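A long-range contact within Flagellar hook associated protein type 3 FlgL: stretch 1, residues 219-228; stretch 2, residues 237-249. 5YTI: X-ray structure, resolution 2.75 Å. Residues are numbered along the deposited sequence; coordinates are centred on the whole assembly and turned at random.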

# COMPACT_ATOMS: atom_id res chain seq x y z
N PHE A 219 -13.49 12.47 -2.21
CA PHE A 219 -12.18 12.14 -2.75
C PHE A 219 -12.28 11.72 -4.20
O PHE A 219 -13.17 10.96 -4.56
CB PHE A 219 -11.58 10.99 -1.97
CG PHE A 219 -10.33 10.42 -2.59
CD1 PHE A 219 -9.11 11.03 -2.41
CD2 PHE A 219 -10.38 9.26 -3.34
CE1 PHE A 219 -7.97 10.49 -2.96
CE2 PHE A 219 -9.24 8.71 -3.91
CZ PHE A 219 -8.04 9.34 -3.72
N VAL A 220 -11.36 12.22 -5.03
CA VAL A 220 -11.30 11.80 -6.43
C VAL A 220 -9.86 11.50 -6.87
O VAL A 220 -8.99 12.39 -6.93
CB VAL A 220 -11.91 12.87 -7.38
CG1 VAL A 220 -11.82 12.37 -8.82
CG2 VAL A 220 -13.35 13.18 -7.00
N PRO A 221 -9.59 10.24 -7.19
CA PRO A 221 -8.23 10.03 -7.64
C PRO A 221 -8.03 10.67 -9.05
O PRO A 221 -8.90 10.53 -9.95
CB PRO A 221 -8.12 8.49 -7.66
CG PRO A 221 -9.54 7.98 -7.85
CD PRO A 221 -10.49 9.10 -7.48
N ASP A 222 -6.92 11.39 -9.21
CA ASP A 222 -6.60 12.04 -10.48
C ASP A 222 -5.13 12.47 -10.49
O ASP A 222 -4.46 12.48 -9.47
CB ASP A 222 -7.52 13.25 -10.71
CG ASP A 222 -7.63 13.68 -12.21
OD1 ASP A 222 -6.95 13.08 -13.07
OD2 ASP A 222 -8.41 14.65 -12.49
N ASN A 223 -4.64 12.81 -11.67
CA ASN A 223 -3.35 13.46 -11.84
C ASN A 223 -3.57 14.99 -11.91
O ASN A 223 -4.14 15.55 -12.88
CB ASN A 223 -2.68 12.97 -13.12
CG ASN A 223 -2.04 11.64 -12.95
OD1 ASN A 223 -1.11 11.52 -12.20
ND2 ASN A 223 -2.51 10.64 -13.66
N TYR A 224 -3.09 15.65 -10.87
CA TYR A 224 -3.40 17.05 -10.63
C TYR A 224 -2.17 17.87 -10.88
O TYR A 224 -1.07 17.43 -10.66
CB TYR A 224 -3.90 17.26 -9.18
CG TYR A 224 -5.27 16.68 -8.89
CD1 TYR A 224 -6.40 17.39 -9.19
CD2 TYR A 224 -5.42 15.43 -8.33
CE1 TYR A 224 -7.66 16.86 -8.94
CE2 TYR A 224 -6.66 14.89 -8.07
CZ TYR A 224 -7.79 15.61 -8.37
OH TYR A 224 -9.06 15.08 -8.12
N THR A 225 -2.38 19.09 -11.32
CA THR A 225 -1.30 20.01 -11.49
C THR A 225 -1.70 21.31 -10.79
O THR A 225 -2.80 21.85 -10.99
CB THR A 225 -1.02 20.20 -12.99
OG1 THR A 225 -1.14 18.92 -13.65
CG2 THR A 225 0.38 20.82 -13.19
N MSE A 226 -0.80 21.76 -9.94
CA MSE A 226 -0.98 22.99 -9.17
C MSE A 226 -0.04 24.00 -9.76
O MSE A 226 1.18 23.78 -9.85
CB MSE A 226 -0.64 22.75 -7.70
CG MSE A 226 -0.95 23.96 -6.81
SE MSE A 226 -0.33 23.70 -4.95
CE MSE A 226 -2.19 23.38 -4.39
N THR A 227 -0.60 25.12 -10.17
CA THR A 227 0.12 26.10 -10.94
C THR A 227 -0.12 27.44 -10.22
O THR A 227 -1.28 27.82 -9.95
CB THR A 227 -0.36 26.08 -12.43
OG1 THR A 227 -1.68 25.51 -12.52
CG2 THR A 227 0.52 25.16 -13.33
N PHE A 228 0.96 28.11 -9.84
CA PHE A 228 0.87 29.47 -9.26
C PHE A 228 0.96 30.54 -10.36
O PHE A 228 1.90 30.54 -11.17
CB PHE A 228 1.97 29.69 -8.19
CG PHE A 228 1.94 28.67 -7.09
CD1 PHE A 228 1.11 28.83 -6.01
CD2 PHE A 228 2.69 27.53 -7.17
CE1 PHE A 228 1.04 27.87 -5.03
CE2 PHE A 228 2.62 26.57 -6.19
CZ PHE A 228 1.79 26.73 -5.13
N VAL A 237 -1.73 33.77 -7.20
CA VAL A 237 -2.98 33.03 -7.11
C VAL A 237 -2.70 31.54 -7.36
O VAL A 237 -1.69 31.18 -7.95
CB VAL A 237 -4.02 33.66 -8.09
CG1 VAL A 237 -4.16 32.85 -9.37
CG2 VAL A 237 -5.38 33.86 -7.43
N VAL A 238 -3.59 30.67 -6.88
CA VAL A 238 -3.34 29.23 -6.88
C VAL A 238 -4.37 28.50 -7.70
O VAL A 238 -5.60 28.63 -7.46
CB VAL A 238 -3.39 28.65 -5.44
CG1 VAL A 238 -3.34 27.13 -5.42
CG2 VAL A 238 -2.26 29.21 -4.62
N MSE A 239 -3.89 27.72 -8.67
CA MSE A 239 -4.79 27.01 -9.56
C MSE A 239 -4.52 25.55 -9.53
O MSE A 239 -3.39 25.12 -9.35
CB MSE A 239 -4.68 27.59 -10.95
CG MSE A 239 -5.41 28.92 -10.88
SE MSE A 239 -5.34 29.87 -12.58
CE MSE A 239 -3.39 30.23 -12.65
N VAL A 240 -5.58 24.78 -9.68
CA VAL A 240 -5.45 23.33 -9.76
C VAL A 240 -6.40 22.78 -10.80
O VAL A 240 -7.59 23.14 -10.86
CB VAL A 240 -5.75 22.66 -8.39
CG1 VAL A 240 -5.86 21.15 -8.52
CG2 VAL A 240 -4.66 23.00 -7.39
N SER A 241 -5.86 21.89 -11.61
CA SER A 241 -6.67 21.20 -12.58
C SER A 241 -6.08 19.82 -12.69
O SER A 241 -5.11 19.51 -12.03
CB SER A 241 -6.62 21.91 -13.91
OG SER A 241 -5.31 21.76 -14.42
N GLY A 242 -6.66 18.98 -13.55
CA GLY A 242 -6.29 17.58 -13.55
C GLY A 242 -6.80 16.91 -14.79
O GLY A 242 -7.78 17.34 -15.39
N THR A 243 -6.13 15.83 -15.16
CA THR A 243 -6.38 15.20 -16.41
C THR A 243 -7.84 14.91 -16.56
O THR A 243 -8.43 15.34 -17.53
CB THR A 243 -5.64 13.88 -16.52
OG1 THR A 243 -4.30 14.03 -16.06
CG2 THR A 243 -5.65 13.41 -17.97
N LEU A 244 -8.44 14.20 -15.60
CA LEU A 244 -9.84 13.76 -15.72
C LEU A 244 -10.83 14.81 -15.29
O LEU A 244 -11.96 14.79 -15.71
CB LEU A 244 -10.10 12.49 -14.90
CG LEU A 244 -9.20 11.26 -15.19
CD1 LEU A 244 -9.15 10.25 -14.03
CD2 LEU A 244 -9.58 10.57 -16.52
N SER A 245 -10.40 15.74 -14.44
CA SER A 245 -11.33 16.63 -13.74
C SER A 245 -11.42 17.96 -14.42
O SER A 245 -12.24 18.79 -14.02
CB SER A 245 -10.84 16.87 -12.30
OG SER A 245 -11.05 15.73 -11.50
N GLY A 246 -10.59 18.18 -15.42
CA GLY A 246 -10.48 19.51 -15.98
C GLY A 246 -10.13 20.38 -14.80
O GLY A 246 -9.44 19.93 -13.89
N ASN A 247 -10.63 21.61 -14.80
CA ASN A 247 -10.31 22.58 -13.74
C ASN A 247 -11.13 22.32 -12.49
O ASN A 247 -12.36 22.14 -12.57
CB ASN A 247 -10.63 24.01 -14.13
CG ASN A 247 -10.12 24.38 -15.48
OD1 ASN A 247 -8.95 24.66 -15.63
ND2 ASN A 247 -11.02 24.41 -16.47
N VAL A 248 -10.47 22.34 -11.34
CA VAL A 248 -11.19 22.19 -10.08
C VAL A 248 -11.09 23.47 -9.27
O VAL A 248 -12.11 23.91 -8.77
CB VAL A 248 -10.81 20.91 -9.29
CG1 VAL A 248 -11.81 19.78 -9.58
CG2 VAL A 248 -9.40 20.46 -9.61
N ILE A 249 -9.90 24.08 -9.18
CA ILE A 249 -9.75 25.40 -8.55
C ILE A 249 -9.16 26.34 -9.52
O ILE A 249 -7.96 26.29 -9.73
CB ILE A 249 -8.70 25.44 -7.39
CG1 ILE A 249 -9.09 24.52 -6.23
CG2 ILE A 249 -8.51 26.87 -6.87
CD1 ILE A 249 -8.73 25.11 -4.89

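Two antiparallel strands show how a β ladder joins its neighbours by backbone bonds and leaves the side chains to settle the shape. In FlgL, residues 224-228 run against 237-242 at 159°, and the contact buries 717 Å² in all. Thr225 and Thr227 supply the rungs. Thr225 N donates to Ser241 O at 2.9 Å, and Ser241 N returns a bond to Thr225 O at 3.1 Å; Thr227 N to Met239 O and Met239 N to Thr227 O, both 2.9 Å, repeat the pattern two residues on. Between these pairs the chains draw closer, and CA-H groups meet carbonyl oxygens, as where Met226 CA lies 3.2 Å from Met239 O.

The two faces of the ladder differ in character. Tyr224, Met226 and Phe228 share one with Val238 and Val240, and all five are buried. Their shapes interlock in a staggered row. The selenomethionine Met226, extended through chi1 and chi2 (both t), lies along the two valines: its CG packs 3.9 Å from Val240 CG2, and its terminal CE reaches 4.1 Å from Val238 CG1. Val238 also meets the next aromatic ring, with CG2 3.6 Å from Phe228 CE1. At the other end Val240 CG1 touches Tyr224 CD1 at 3.9 Å, while Val248 CG2 abuts the edge of the same ring, 4.1 Å from CE1. Compact, branched valines thus offer methyl groups to both the flexible chain and the flat rings. The opposite face carries Thr225, Thr227, Met239 and Ser241, all partly exposed, a mostly polar set suited to that setting.

Where the ladder ends, Gly242 leaves a hollow. It faces Tyr224 with the CA atoms of the two residues only 4.1 Å apart, and Asn223 O sits 3.0 Å from Gly242 CA. A CB here would lie 2.7 Å from Asp222 OD2, a clash, and 3.2 Å from Tyr224 CD1, so the absence of a side chain makes room for both the carboxylate and the ring.

Beyond it, the chain turns through 243-245 and wraps around the buried side chain of Asp222, whose CA-to-CB bond points toward it. Leu244 N donates to Asp222 OD1 at 3.1 Å, nearly straight at 169°, and Ser245 OG donates to Asp222 OD2 at 3.0 Å. A short acidic side chain suits this pocket because its two oxygens can accept from backbone and hydroxyl together. Thr243 N bonds to Asn223 O at 3.0 Å, fastening the start of the turn.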